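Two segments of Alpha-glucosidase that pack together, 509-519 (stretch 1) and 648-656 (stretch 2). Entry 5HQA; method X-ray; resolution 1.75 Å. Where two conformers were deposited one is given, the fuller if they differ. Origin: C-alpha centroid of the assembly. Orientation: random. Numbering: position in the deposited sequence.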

ATOM      1  N   PRO A 509      16.938 -12.691   1.033  1.00 12.52           N
ATOM      2  CA  PRO A 509      15.637 -13.002   0.418  1.00 11.42           C
ATOM      3  C   PRO A 509      15.539 -14.504   0.233  1.00 12.03           C
ATOM      4  O   PRO A 509      16.423 -15.135  -0.350  1.00 12.08           O
ATOM      5  CB  PRO A 509      15.670 -12.250  -0.922  1.00 12.63           C
ATOM      6  CG  PRO A 509      16.735 -11.181  -0.738  1.00 12.82           C
ATOM      7  CD  PRO A 509      17.761 -11.832   0.162  1.00 12.38           C
ATOM      8  N   GLN A 510      14.481 -15.086   0.787  1.00 11.28           N
ATOM      9  CA  GLN A 510      14.282 -16.530   0.700  1.00 11.25           C
ATOM     10  C   GLN A 510      13.477 -16.851  -0.558  1.00 12.06           C
ATOM     11  O   GLN A 510      12.333 -17.300  -0.516  1.00 12.59           O
ATOM     12  CB  GLN A 510      13.613 -17.040   1.969  1.00 10.34           C
ATOM     13  CG  GLN A 510      14.504 -16.820   3.184  1.00 10.48           C
ATOM     14  CD  GLN A 510      14.004 -17.530   4.421  1.00 13.49           C
ATOM     15  OE1 GLN A 510      12.792 -17.650   4.641  1.00 13.89           O
ATOM     16  NE2 GLN A 510      14.937 -18.017   5.238  1.00 11.95           N
ATOM     17  N   THR A 511      14.098 -16.543  -1.698  1.00 11.08           N
ATOM     18  CA  THR A 511      13.465 -16.647  -3.009  1.00 10.74           C
ATOM     19  C   THR A 511      14.509 -17.086  -4.025  1.00 12.32           C
ATOM     20  O   THR A 511      15.712 -17.096  -3.748  1.00 11.24           O
ATOM     21  CB  THR A 511      12.845 -15.318  -3.487  1.00 13.57           C
ATOM     22  OG1 THR A 511      13.863 -14.490  -4.066  1.00 14.55           O
ATOM     23  CG2 THR A 511      12.158 -14.554  -2.350  1.00 11.90           C
ATOM     24  N   THR A 512      14.034 -17.447  -5.216  1.00 12.84           N
ATOM     25  CA  THR A 512      14.906 -17.632  -6.364  1.00 12.43           C
ATOM     26  C   THR A 512      15.126 -16.294  -7.063  1.00 11.98           C
ATOM     27  O   THR A 512      14.481 -15.288  -6.765  1.00 11.10           O
ATOM     28  CB  THR A 512      14.317 -18.636  -7.363  1.00 12.68           C
ATOM     29  OG1 THR A 512      13.127 -18.081  -7.940  1.00 12.82           O
ATOM     30  CG2 THR A 512      13.994 -19.965  -6.686  1.00 12.18           C
ATOM     31  N   LEU A 513      16.053 -16.305  -8.024  1.00 12.70           N
ATOM     32  CA  LEU A 513      16.334 -15.113  -8.814  1.00 12.19           C
ATOM     33  C   LEU A 513      15.136 -14.719  -9.667  1.00 12.98           C
ATOM     34  O   LEU A 513      14.784 -13.538  -9.750  1.00 14.04           O
ATOM     35  CB  LEU A 513      17.562 -15.366  -9.694  1.00 12.43           C
ATOM     36  CG  LEU A 513      18.026 -14.253 -10.627  1.00 16.49           C
ATOM     37  CD1 LEU A 513      18.396 -13.012  -9.842  1.00 15.89           C
ATOM     38  CD2 LEU A 513      19.227 -14.760 -11.426  1.00 15.33           C
ATOM     39  N   ALA A 514      14.499 -15.694 -10.318  1.00 12.90           N
ATOM     40  CA  ALA A 514      13.349 -15.372 -11.153  1.00 12.33           C
ATOM     41  C   ALA A 514      12.214 -14.767 -10.333  1.00 13.26           C
ATOM     42  O   ALA A 514      11.476 -13.912 -10.831  1.00 11.96           O
ATOM     43  CB  ALA A 514      12.877 -16.623 -11.899  1.00 13.25           C
ATOM     44  N   LYS A 515      12.066 -15.171  -9.069  1.00 11.60           N
ATOM     45  CA  LYS A 515      11.027 -14.561  -8.240  1.00 12.02           C
ATOM     46  C   LYS A 515      11.306 -13.075  -8.029  1.00 11.55           C
ATOM     47  O   LYS A 515      10.375 -12.258  -7.995  1.00 12.30           O
ATOM     48  CB  LYS A 515      10.915 -15.300  -6.904  1.00 10.47           C
ATOM     49  CG  LYS A 515       9.917 -14.665  -5.924  1.00 11.79           C
ATOM     50  CD  LYS A 515       9.447 -15.690  -4.902  1.00 13.16           C
ATOM     51  CE  LYS A 515       8.639 -15.057  -3.779  1.00 13.30           C
ATOM     52  NZ  LYS A 515       8.343 -16.085  -2.737  1.00 12.41           N
ATOM     53  N   GLN A 516      12.586 -12.699  -7.909  1.00 10.64           N
ATOM     54  CA  GLN A 516      12.923 -11.283  -7.785  1.00 10.57           C
ATOM     55  C   GLN A 516      12.490 -10.501  -9.019  1.00 13.99           C
ATOM     56  O   GLN A 516      12.057  -9.349  -8.907  1.00 16.49           O
ATOM     57  CB  GLN A 516      14.420 -11.107  -7.546  1.00 10.81           C
ATOM     58  CG  GLN A 516      14.890 -11.583  -6.177  1.00 13.53           C
ATOM     59  CD  GLN A 516      14.242 -10.808  -5.049  1.00 14.63           C
ATOM     60  OE1 GLN A 516      14.253  -9.572  -5.042  1.00 13.19           O
ATOM     61  NE2 GLN A 516      13.637 -11.529  -4.106  1.00 13.07           N
ATOM     62  N   LEU A 517      12.597 -11.110 -10.207  1.00 11.66           N
ATOM     63  CA  LEU A 517      12.134 -10.441 -11.422  1.00 11.26           C
ATOM     64  C   LEU A 517      10.612 -10.338 -11.450  1.00 12.27           C
ATOM     65  O   LEU A 517      10.055  -9.301 -11.838  1.00 12.93           O
ATOM     66  CB  LEU A 517      12.631 -11.194 -12.653  1.00 11.72           C
ATOM     67  CG  LEU A 517      14.143 -11.321 -12.794  1.00 13.22           C
ATOM     68  CD1 LEU A 517      14.481 -12.141 -14.026  1.00 13.61           C
ATOM     69  CD2 LEU A 517      14.774  -9.942 -12.874  1.00 12.79           C
ATOM     70  N   ALA A 518       9.928 -11.406 -11.041  1.00 13.07           N
ATOM     71  CA  ALA A 518       8.470 -11.419 -11.062  1.00 11.44           C
ATOM     72  C   ALA A 518       7.872 -10.301 -10.213  1.00 12.80           C
ATOM     73  O   ALA A 518       6.763  -9.829 -10.503  1.00 11.54           O
ATOM     74  CB  ALA A 518       7.967 -12.779 -10.580  1.00 10.65           C
ATOM     75  N   LEU A 519       8.581  -9.864  -9.163  1.00 12.18           N
ATOM     76  CA  LEU A 519       8.036  -8.835  -8.276  1.00 10.20           C
ATOM     77  C   LEU A 519       7.663  -7.563  -9.027  1.00 12.81           C
ATOM     78  O   LEU A 519       6.762  -6.835  -8.598  1.00 13.60           O
ATOM     79  CB  LEU A 519       9.039  -8.492  -7.180  1.00  9.74           C
ATOM     80  CG  LEU A 519       9.411  -9.615  -6.219  1.00 12.03           C
ATOM     81  CD1 LEU A 519      10.386  -9.100  -5.160  1.00 11.73           C
ATOM     82  CD2 LEU A 519       8.160 -10.204  -5.579  1.00 14.36           C
ATOM     83  N   LEU A 648       6.924 -23.120 -11.246  0.74 13.98           N
ATOM     84  CA  LEU A 648       7.561 -22.274 -10.251  0.74 13.60           C
ATOM     85  C   LEU A 648       8.338 -23.151  -9.276  0.74 15.49           C
ATOM     86  O   LEU A 648       7.787 -24.114  -8.732  0.74 16.17           O
ATOM     87  CB  LEU A 648       6.507 -21.441  -9.513  0.74 13.93           C
ATOM     88  CG  LEU A 648       6.024 -20.118 -10.135  0.74 16.49           C
ATOM     89  CD1 LEU A 648       5.868 -20.188 -11.642  0.74 14.35           C
ATOM     90  CD2 LEU A 648       4.731 -19.634  -9.497  0.74 11.43           C
ATOM     91  N   ALA A 649       9.617 -22.831  -9.072  1.00 13.06           N
ATOM     92  CA  ALA A 649      10.410 -23.550  -8.086  1.00 13.00           C
ATOM     93  C   ALA A 649       9.935 -23.189  -6.679  1.00 14.10           C
ATOM     94  O   ALA A 649       9.083 -22.314  -6.492  1.00 13.67           O
ATOM     95  CB  ALA A 649      11.893 -23.221  -8.250  1.00 12.77           C
ATOM     96  N   THR A 650      10.486 -23.873  -5.672  1.00 14.96           N
ATOM     97  CA  THR A 650      10.217 -23.461  -4.298  1.00 13.95           C
ATOM     98  C   THR A 650      10.621 -22.003  -4.112  1.00 13.25           C
ATOM     99  O   THR A 650      11.736 -21.606  -4.467  1.00 13.55           O
ATOM    100  CB  THR A 650      10.955 -24.353  -3.303  1.00 14.27           C
ATOM    101  OG1 THR A 650      12.360 -24.355  -3.604  1.00 15.31           O
ATOM    102  CG2 THR A 650      10.406 -25.785  -3.365  1.00 12.68           C
ATOM    103  N   SER A 651       9.690 -21.206  -3.586  1.00 12.06           N
ATOM    104  CA  SER A 651       9.809 -19.748  -3.515  1.00 13.00           C
ATOM    105  C   SER A 651      10.344 -19.172  -4.824  1.00 13.87           C
ATOM    106  O   SER A 651      11.230 -18.312  -4.854  1.00 12.06           O
ATOM    107  CB  SER A 651      10.665 -19.316  -2.327  1.00 12.10           C
ATOM    108  OG  SER A 651      10.357 -17.964  -1.996  1.00 12.35           O
ATOM    109  N   GLY A 652       9.784 -19.662  -5.929  1.00 11.31           N
ATOM    110  CA  GLY A 652      10.180 -19.243  -7.250  1.00 10.97           C
ATOM    111  C   GLY A 652       9.166 -18.326  -7.913  1.00 12.51           C
ATOM    112  O   GLY A 652       8.197 -17.855  -7.309  1.00 11.85           O
ATOM    113  N   GLY A 653       9.406 -18.077  -9.195  1.00 11.82           N
ATOM    114  CA  GLY A 653       8.576 -17.140  -9.929  1.00 11.76           C
ATOM    115  C   GLY A 653       8.927 -17.159 -11.399  1.00 12.92           C
ATOM    116  O   GLY A 653       9.888 -17.805 -11.827  1.00 14.56           O
ATOM    117  N   THR A 654       8.114 -16.447 -12.173  1.00 12.34           N
ATOM    118  CA  THR A 654       8.338 -16.273 -13.602  1.00 12.96           C
ATOM    119  C   THR A 654       7.961 -14.850 -13.968  1.00 15.25           C
ATOM    120  O   THR A 654       6.960 -14.321 -13.472  1.00 15.09           O
ATOM    121  CB  THR A 654       7.519 -17.267 -14.448  1.00 17.82           C
ATOM    122  OG1 THR A 654       8.046 -18.584 -14.264  1.00 24.78           O
ATOM    123  CG2 THR A 654       7.617 -16.940 -15.931  1.00 15.15           C
ATOM    124  N   ALA A 655       8.782 -14.229 -14.813  1.00 12.87           N
ATOM    125  CA  ALA A 655       8.521 -12.904 -15.351  1.00 12.21           C
ATOM    126  C   ALA A 655       8.542 -13.000 -16.865  1.00 14.97           C
ATOM    127  O   ALA A 655       9.426 -13.651 -17.436  1.00 14.78           O
ATOM    128  CB  ALA A 655       9.571 -11.895 -14.872  1.00 12.14           C
ATOM    129  N   ILE A 656       7.571 -12.366 -17.526  1.00 13.09           N
ATOM    130  CA  ILE A 656       7.464 -12.451 -18.978  1.00 13.44           C
ATOM    131  C   ILE A 656       7.215 -11.071 -19.555  1.00 15.63           C
ATOM    132  O   ILE A 656       6.346 -10.337 -19.072  1.00 15.20           O
ATOM    133  CB  ILE A 656       6.340 -13.402 -19.422  1.00 14.60           C
ATOM    134  CG1 ILE A 656       6.511 -14.772 -18.774  1.00 15.24           C
ATOM    135  CG2 ILE A 656       6.317 -13.516 -20.956  1.00 14.39           C
ATOM    136  CD1 ILE A 656       5.420 -15.726 -19.148  1.00 16.01           C
TER

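The first turns of a helix and the loop before it pack closely against a turn and strand, joined by three hydrogen bonds centred on Ser651 and, further along, by small residues that let the backbones come near. Helix 513-519 and strand 653-656 run at 51° to each other, their axes approaching to 5.9 Å. Ser651, whose CA-to-CB bond points toward stretch 1, bonds through both its side chain and its backbone carbonyl: its OG donates to Gln510 O (2.6 Å) and accepts from Lys515 NZ (2.9 Å), while its carbonyl O accepts from Thr512 N (3.0 Å, N-H...O angle 156°) and also receives a CA-H...O contact from Thr511 CA (3.3 Å). Lys515 reaches the serine with all four chi angles t, its CD passing 3.5 Å from Gly652 O. Thr512 caps the helix, its OG1 accepting from Lys515 N (3.3 Å); the same OG1 lies 3.2 Å from Gly652 CA. The two backbones come closest, CA to CA, at Gly653, whose CA is 3.9 Å from Lys515 CA, and an ideal CB here would clash with that same Lys515 CA at 2.8 Å. Here and further along the strand, small groups make the contact, with Ala514 CB 3.2 Å from Gly653 O and Ala518 CB 3.4 Å from Thr654 O. Leu517 CB meets Ala655 CB at 3.8 Å, an apolar pairing, whereas the CA-to-CB bond of Thr654 points away.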